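Local coordinates for putative diguanylate cyclase (GGDEF) with PAS/PAC domain (Rhodopseudomonas palustris, PDB 3LIF), which probably makes cyclic di-GMP from two GTP molecules through its GGDEF domain, the part described here being its extracellular PDC-fold sensor domain, at residues 28-33 against 227-232; 76-80 against 95-101; 166-170 against 180-184. All blocks are in the same frame, centred on the assembly; numbering follows the deposited sequence.

Interaction 1 of 3, residues 28-33 against 227-232; sequences ATHTFQ and VSRYPL
A bent loop gripping a helix shows how bumps and hollows are matched. Residues 28-33 are alpha helix, part of the long helix 5-47; residues 227-232 link strand 219-226 to strand 232-239 through a type II beta turn from V227 to Y230, with R229 at positive phi (82/0), and an inverse gamma turn centred on P231. The nearest CA atoms are those of T29 and S228, 6.0 Å apart. The Y230 ring (chi1 m) is the main bump: it fits against T29 and F32, and F32 CB sits over its face, 3.7 Å from the ring centroid. The F32 ring (chi1 m, chi2 83°) is covered on one face by L232 CD1, 3.8 Å from its centroid; the F32 and Y230 rings meet obliquely, centroids 5.6 Å apart and planes at 39°. In this tandem-PDC (double Cache) sensor the long N-terminal helix runs past both sheet domains; here the hairpin connection of the second closes on it, while I114 of strand 113-119 in the first also touches F32 and L232. V227 CG1 fills the hollow between A28 CB (3.7 Å) and T29 OG1 (3.4 Å). T29 (chi1 m) donates from OG1 to S228 O at 2.6 Å, and a water bridges T29 OG1 (2.6 Å) to S228 N (2.8 Å). Further out, T29 CG2 lies over one face of the R229 guanidinium, 3.7 Å from R229 NH2.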
# COMPACT_ATOMS: atom_id res chain seq x y z
N ALA A 28 -7.94 3.46 -2.27
CA ALA A 28 -6.87 2.49 -2.19
C ALA A 28 -7.12 1.57 -3.34
O ALA A 28 -6.25 1.37 -4.20
CB ALA A 28 -6.87 1.73 -0.89
N THR A 29 -8.33 1.04 -3.40
CA THR A 29 -8.63 0.14 -4.50
C THR A 29 -8.21 0.75 -5.84
O THR A 29 -7.50 0.13 -6.61
CB THR A 29 -10.07 -0.30 -4.56
OG1 THR A 29 -10.41 -1.04 -3.38
CG2 THR A 29 -10.21 -1.22 -5.77
N HIS A 30 -8.61 1.97 -6.11
CA HIS A 30 -8.34 2.55 -7.42
C HIS A 30 -6.83 2.72 -7.61
O HIS A 30 -6.32 2.47 -8.71
CB HIS A 30 -9.06 3.91 -7.66
CG HIS A 30 -10.56 3.84 -7.76
ND1 HIS A 30 -11.23 2.74 -8.25
CD2 HIS A 30 -11.51 4.75 -7.43
CE1 HIS A 30 -12.53 2.97 -8.21
NE2 HIS A 30 -12.73 4.18 -7.71
N THR A 31 -6.12 3.14 -6.55
CA THR A 31 -4.67 3.36 -6.67
C THR A 31 -3.90 2.06 -6.96
O THR A 31 -3.10 1.99 -7.89
CB THR A 31 -4.10 3.93 -5.43
OG1 THR A 31 -4.78 5.16 -5.13
CG2 THR A 31 -2.63 4.17 -5.61
N PHE A 32 -4.15 1.02 -6.19
CA PHE A 32 -3.53 -0.27 -6.52
C PHE A 32 -3.94 -0.79 -7.89
O PHE A 32 -3.08 -1.32 -8.61
CB PHE A 32 -3.70 -1.30 -5.39
CG PHE A 32 -2.82 -1.00 -4.22
CD1 PHE A 32 -3.21 -0.08 -3.26
CD2 PHE A 32 -1.55 -1.56 -4.12
CE1 PHE A 32 -2.36 0.24 -2.19
CE2 PHE A 32 -0.73 -1.27 -3.04
CZ PHE A 32 -1.12 -0.35 -2.10
N GLN A 33 -5.21 -0.62 -8.27
CA GLN A 33 -5.70 -1.08 -9.54
C GLN A 33 -4.87 -0.38 -10.61
O GLN A 33 -4.38 -0.98 -11.55
CB GLN A 33 -7.10 -0.59 -9.69
CG GLN A 33 -7.91 -1.30 -10.72
CD GLN A 33 -8.91 -2.18 -9.98
OE1 GLN A 33 -10.11 -1.89 -9.96
NE2 GLN A 33 -8.41 -3.24 -9.30
N VAL A 227 -10.31 -2.83 2.45
CA VAL A 227 -10.18 -2.28 1.14
C VAL A 227 -10.59 -3.33 0.07
O VAL A 227 -10.03 -4.40 -0.10
CB VAL A 227 -8.75 -1.85 0.92
CG1 VAL A 227 -8.45 -1.63 -0.61
CG2 VAL A 227 -8.42 -0.69 1.78
N SER A 228 -11.59 -2.99 -0.69
CA SER A 228 -11.99 -3.94 -1.69
C SER A 228 -10.85 -4.41 -2.65
O SER A 228 -10.09 -3.59 -3.20
CB SER A 228 -13.19 -3.38 -2.43
OG SER A 228 -13.26 -4.05 -3.64
N ARG A 229 -10.73 -5.73 -2.83
CA ARG A 229 -9.92 -6.30 -3.89
C ARG A 229 -8.39 -6.39 -3.61
O ARG A 229 -7.63 -6.82 -4.50
CB ARG A 229 -10.20 -5.49 -5.17
CG ARG A 229 -10.44 -6.32 -6.41
CD ARG A 229 -11.56 -5.84 -7.31
NE ARG A 229 -11.16 -4.74 -8.17
CZ ARG A 229 -11.80 -3.58 -8.22
NH1 ARG A 229 -12.85 -3.37 -7.43
NH2 ARG A 229 -11.40 -2.62 -9.03
N TYR A 230 -7.94 -5.96 -2.42
CA TYR A 230 -6.54 -6.09 -1.95
C TYR A 230 -6.55 -6.30 -0.44
O TYR A 230 -7.40 -5.74 0.23
CB TYR A 230 -5.70 -4.84 -2.26
CG TYR A 230 -5.71 -4.56 -3.72
CD1 TYR A 230 -4.79 -5.20 -4.56
CD2 TYR A 230 -6.67 -3.72 -4.29
CE1 TYR A 230 -4.81 -5.01 -5.91
CE2 TYR A 230 -6.70 -3.52 -5.70
CZ TYR A 230 -5.76 -4.19 -6.50
OH TYR A 230 -5.71 -4.01 -7.87
N PRO A 231 -5.59 -7.09 0.11
CA PRO A 231 -5.57 -7.29 1.58
C PRO A 231 -5.10 -6.03 2.38
O PRO A 231 -4.06 -6.06 3.06
CB PRO A 231 -4.56 -8.41 1.76
CG PRO A 231 -3.56 -8.21 0.59
CD PRO A 231 -4.40 -7.66 -0.56
N LEU A 232 -5.85 -4.93 2.27
CA LEU A 232 -5.51 -3.69 2.96
C LEU A 232 -6.72 -3.26 3.82
O LEU A 232 -7.83 -3.69 3.55
CB LEU A 232 -5.19 -2.61 1.92
CG LEU A 232 -4.04 -3.00 0.99
CD1 LEU A 232 -3.80 -1.96 -0.10
CD2 LEU A 232 -2.75 -3.19 1.80
O HOH W 1 -12.20 -0.43 -1.53

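Interaction 2 of 3, residues 76-80 against 95-101; sequences LDADG and NSDRSYF
L76, F101 and G80 carry most of this contact, a case of an aromatic ring used as the floor of a tight turn. Residues 77-80 form a type I beta turn, closed by G80 N to D77 O at 2.7 Å; D77 OD1 (chi1 p) appears to accept from D79 N, as in an Asx turn, though the place of D79 N is less certain. Across the contact, N95 to R98 is a second type I turn, closed by R98 N to N95 O at 2.8 Å; R98 is the N-cap of helix 99-106. F101 (chi1 t, chi2 82°) sends its ring from the start of that helix beneath the 77-80 turn. G80 CA rests on the F101 ring face, 3.7 Å from the centroid, in a CH-pi contact, and A78 O lies 3.4 Å from F101 CZ. G80 has phi/psi of 88/9, and a CB there would clash with S96 CB, so the CA-CA approach of 4.1 Å between G80 and S96 depends on glycine. The turn joins strands 70-76 and 82-85 at the margin of the first PDC domain's sheet, against which the helix packs, F101 also touching V144. N95 N donates to G80 O at 2.7 Å, tying the turns together. L76 (chi1 m, chi2 t) places CD1 4.1 Å from F101 CD1 and 4.0 Å from Y100 CE2. Y100 OH and R98 NE hydrogen-bond an MPD, probably from the crystallisation liquor.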
# COMPACT_ATOMS: atom_id res chain seq x y z
N LEU A 76 13.49 -8.29 -12.74
CA LEU A 76 14.37 -9.35 -12.34
C LEU A 76 14.10 -10.53 -13.25
O LEU A 76 12.89 -10.87 -13.49
CB LEU A 76 14.04 -9.82 -10.92
CG LEU A 76 14.14 -8.89 -9.71
CD1 LEU A 76 13.92 -9.73 -8.44
CD2 LEU A 76 15.42 -8.06 -9.63
N ASP A 77 15.17 -11.20 -13.72
CA ASP A 77 14.98 -12.42 -14.53
C ASP A 77 14.94 -13.60 -13.62
O ASP A 77 14.60 -13.46 -12.47
CB ASP A 77 16.20 -12.64 -15.39
CG ASP A 77 17.53 -12.80 -14.55
OD1 ASP A 77 17.56 -13.30 -13.35
OD2 ASP A 77 18.56 -12.40 -15.14
N ALA A 78 15.10 -14.80 -14.12
CA ALA A 78 14.19 -15.85 -13.84
C ALA A 78 15.12 -16.39 -12.67
O ALA A 78 14.73 -17.22 -11.83
CB ALA A 78 14.11 -16.83 -14.96
N ASP A 79 16.36 -15.86 -12.62
CA ASP A 79 17.37 -16.15 -11.58
C ASP A 79 17.41 -15.06 -10.52
O ASP A 79 18.22 -15.11 -9.60
CB ASP A 79 18.81 -16.36 -12.15
CG ASP A 79 18.90 -17.53 -13.16
OD1 ASP A 79 18.63 -18.67 -12.77
OD2 ASP A 79 19.25 -17.30 -14.34
N GLY A 80 16.53 -14.08 -10.62
CA GLY A 80 16.46 -13.13 -9.52
C GLY A 80 17.42 -11.98 -9.72
O GLY A 80 17.63 -11.19 -8.82
N ASN A 95 18.93 -10.49 -6.50
CA ASN A 95 17.88 -10.30 -5.48
C ASN A 95 17.01 -11.53 -5.25
O ASN A 95 15.95 -11.46 -4.65
CB ASN A 95 17.01 -9.08 -5.79
CG ASN A 95 17.81 -7.80 -5.79
OD1 ASN A 95 18.12 -7.28 -6.84
ND2 ASN A 95 18.15 -7.30 -4.64
N SER A 96 17.51 -12.67 -5.74
CA SER A 96 16.83 -13.96 -5.56
C SER A 96 16.60 -14.32 -4.10
O SER A 96 15.93 -15.31 -3.80
CB SER A 96 17.68 -15.05 -6.17
OG SER A 96 18.97 -14.88 -5.65
N ASP A 97 17.12 -13.53 -3.18
CA ASP A 97 16.82 -13.83 -1.82
C ASP A 97 15.43 -13.25 -1.43
O ASP A 97 14.84 -13.62 -0.44
CB ASP A 97 17.89 -13.33 -0.91
CG ASP A 97 17.91 -11.83 -0.85
OD1 ASP A 97 17.76 -11.29 0.26
OD2 ASP A 97 18.03 -11.14 -1.89
N ARG A 98 14.92 -12.36 -2.26
CA ARG A 98 13.83 -11.51 -1.88
C ARG A 98 12.52 -12.32 -1.92
O ARG A 98 12.33 -13.14 -2.83
CB ARG A 98 13.86 -10.39 -2.89
CG ARG A 98 13.63 -9.07 -2.33
CD ARG A 98 14.64 -8.67 -1.32
NE ARG A 98 14.73 -7.22 -1.33
CZ ARG A 98 14.95 -6.47 -0.26
NH1 ARG A 98 15.09 -7.06 0.91
NH2 ARG A 98 15.02 -5.13 -0.38
N SER A 99 11.65 -12.16 -0.91
CA SER A 99 10.47 -13.08 -0.81
C SER A 99 9.52 -12.98 -1.97
O SER A 99 8.93 -14.00 -2.43
CB SER A 99 9.63 -12.84 0.46
OG SER A 99 9.33 -11.48 0.53
N TYR A 100 9.30 -11.76 -2.42
CA TYR A 100 8.41 -11.62 -3.56
C TYR A 100 8.94 -12.37 -4.75
O TYR A 100 8.14 -12.94 -5.53
CB TYR A 100 8.15 -10.19 -3.91
CG TYR A 100 9.36 -9.39 -4.32
CD1 TYR A 100 9.99 -8.58 -3.40
CD2 TYR A 100 9.85 -9.39 -5.64
CE1 TYR A 100 11.05 -7.80 -3.74
CE2 TYR A 100 10.96 -8.59 -6.00
CZ TYR A 100 11.53 -7.80 -5.03
OH TYR A 100 12.62 -7.00 -5.25
N PHE A 101 10.27 -12.40 -4.90
CA PHE A 101 10.85 -13.14 -6.01
C PHE A 101 10.61 -14.60 -5.79
O PHE A 101 10.09 -15.28 -6.68
CB PHE A 101 12.33 -12.90 -6.18
CG PHE A 101 12.98 -13.90 -7.10
CD1 PHE A 101 12.92 -13.73 -8.46
CD2 PHE A 101 13.67 -14.99 -6.59
CE1 PHE A 101 13.53 -14.63 -9.30
CE2 PHE A 101 14.25 -15.93 -7.46
CZ PHE A 101 14.16 -15.75 -8.81

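Interaction 3 of 3, residues 166-170 against 180-184; sequences GGSIS and IQWPS
Two backbone hydrogen bonds define the register: W182 N to I169 O at 2.7 Å (172° at the hydrogen) and I169 N to W182 O at 2.9 Å (150°). I169 and W182 are thus an antiparallel hydrogen-bonded pair, CA-CA 5.0 Å, and S170 with Q181 the neighbouring non-hydrogen-bonded pair at 4.3 Å. The axes of strands 168-170 and 180-182 run at 170°, 4.6 Å apart, in a beta hairpin at the edge of the sheet of the second PDC domain. CA-H...O contacts add to the pairing, from S168 CA to W182 O (3.2 Å) and S170 CA to I180 O (3.4 Å). I169 (chi1 m) and W182 (chi1 t) share one face, where both touch Y158 of helix 151-158; S170 and Q181 lie on the other. Past the strand end P183, after a cis peptide bond, sets CD 3.5 Å from G167 O. Pairing therefore rests mainly on backbone polar groups, while the apolar side chains on the I169 face are spent on the helix.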
# COMPACT_ATOMS: atom_id res chain seq x y z
N GLY A 166 -6.02 15.97 16.26
CA GLY A 166 -6.28 14.59 16.65
C GLY A 166 -6.75 13.70 15.51
O GLY A 166 -6.84 12.49 15.69
N GLY A 167 -7.07 14.30 14.36
CA GLY A 167 -7.55 13.56 13.19
C GLY A 167 -6.44 12.67 12.63
O GLY A 167 -5.27 13.02 12.71
N SER A 168 -6.81 11.52 12.09
CA SER A 168 -5.84 10.48 11.78
C SER A 168 -6.29 9.53 10.69
O SER A 168 -7.40 9.02 10.72
CB SER A 168 -5.62 9.65 12.99
OG SER A 168 -4.54 8.79 12.72
N ILE A 169 -5.44 9.27 9.71
CA ILE A 169 -5.79 8.25 8.73
C ILE A 169 -4.71 7.23 8.58
O ILE A 169 -3.54 7.59 8.53
CB ILE A 169 -6.05 8.86 7.40
CG1 ILE A 169 -7.20 9.85 7.57
CG2 ILE A 169 -6.39 7.81 6.40
CD1 ILE A 169 -7.83 10.28 6.29
N SER A 170 -5.08 5.96 8.48
CA SER A 170 -4.06 4.93 8.25
C SER A 170 -4.38 4.03 7.11
O SER A 170 -5.58 3.73 6.84
CB SER A 170 -3.92 4.03 9.45
OG SER A 170 -3.48 4.84 10.49
N ILE A 180 1.03 3.18 5.78
CA ILE A 180 1.23 4.57 6.00
C ILE A 180 0.25 5.10 7.00
O ILE A 180 -0.86 4.57 7.16
CB ILE A 180 1.19 5.40 4.73
CG1 ILE A 180 1.49 6.87 5.11
CG2 ILE A 180 -0.09 5.23 3.99
CD1 ILE A 180 3.01 7.07 5.87
N GLN A 181 0.70 6.10 7.72
CA GLN A 181 -0.17 6.74 8.66
C GLN A 181 -0.04 8.28 8.65
O GLN A 181 1.05 8.86 8.59
CB GLN A 181 -0.04 6.03 10.02
CG GLN A 181 0.27 6.89 11.21
CD GLN A 181 -0.86 7.82 11.55
OE1 GLN A 181 -2.02 7.54 11.29
NE2 GLN A 181 -0.51 8.96 12.07
N TRP A 182 -1.19 8.93 8.57
CA TRP A 182 -1.22 10.37 8.64
C TRP A 182 -1.83 10.83 10.00
O TRP A 182 -2.89 10.32 10.43
CB TRP A 182 -1.95 10.93 7.40
CG TRP A 182 -2.21 12.40 7.53
CD1 TRP A 182 -3.40 13.01 7.88
CD2 TRP A 182 -1.25 13.45 7.40
NE1 TRP A 182 -3.24 14.37 7.94
CE2 TRP A 182 -1.93 14.67 7.65
CE3 TRP A 182 0.11 13.49 7.08
CZ2 TRP A 182 -1.28 15.92 7.60
CZ3 TRP A 182 0.78 14.76 7.04
CH2 TRP A 182 0.07 15.94 7.29
N PRO A 183 -1.21 11.83 10.69
CA PRO A 183 -0.07 12.70 10.33
C PRO A 183 1.32 12.22 10.84
O PRO A 183 2.32 12.80 10.48
CB PRO A 183 -0.42 14.00 11.07
CG PRO A 183 -1.07 13.51 12.34
CD PRO A 183 -1.90 12.33 11.91
N SER A 184 1.41 11.21 11.69
CA SER A 184 2.70 10.77 12.14
C SER A 184 3.68 10.47 11.02
O SER A 184 4.82 10.67 11.20
CB SER A 184 2.56 9.48 13.00
OG SER A 184 2.57 8.31 12.19

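Overall arrangement
The three contacts illustrate how one two-domain sensor spends different chemistry in different places. Interaction 1 lies nearest the middle, its centre about 8 Å from the centre of the chain, and is the one that joins the long helix to the second sheet, mainly through interlocking side chains. Interactions 2 and 3 lie on opposite sides of the chain's centre, their own centres about 33 Å apart, and each is local to one sheet: the former ties a strand connection to a helix start in the first, the latter zips a hairpin edge in the second. Interactions 1 and 3 share that second sheet yet do not touch, their nearest atoms about 7 Å apart. All three are partly buried.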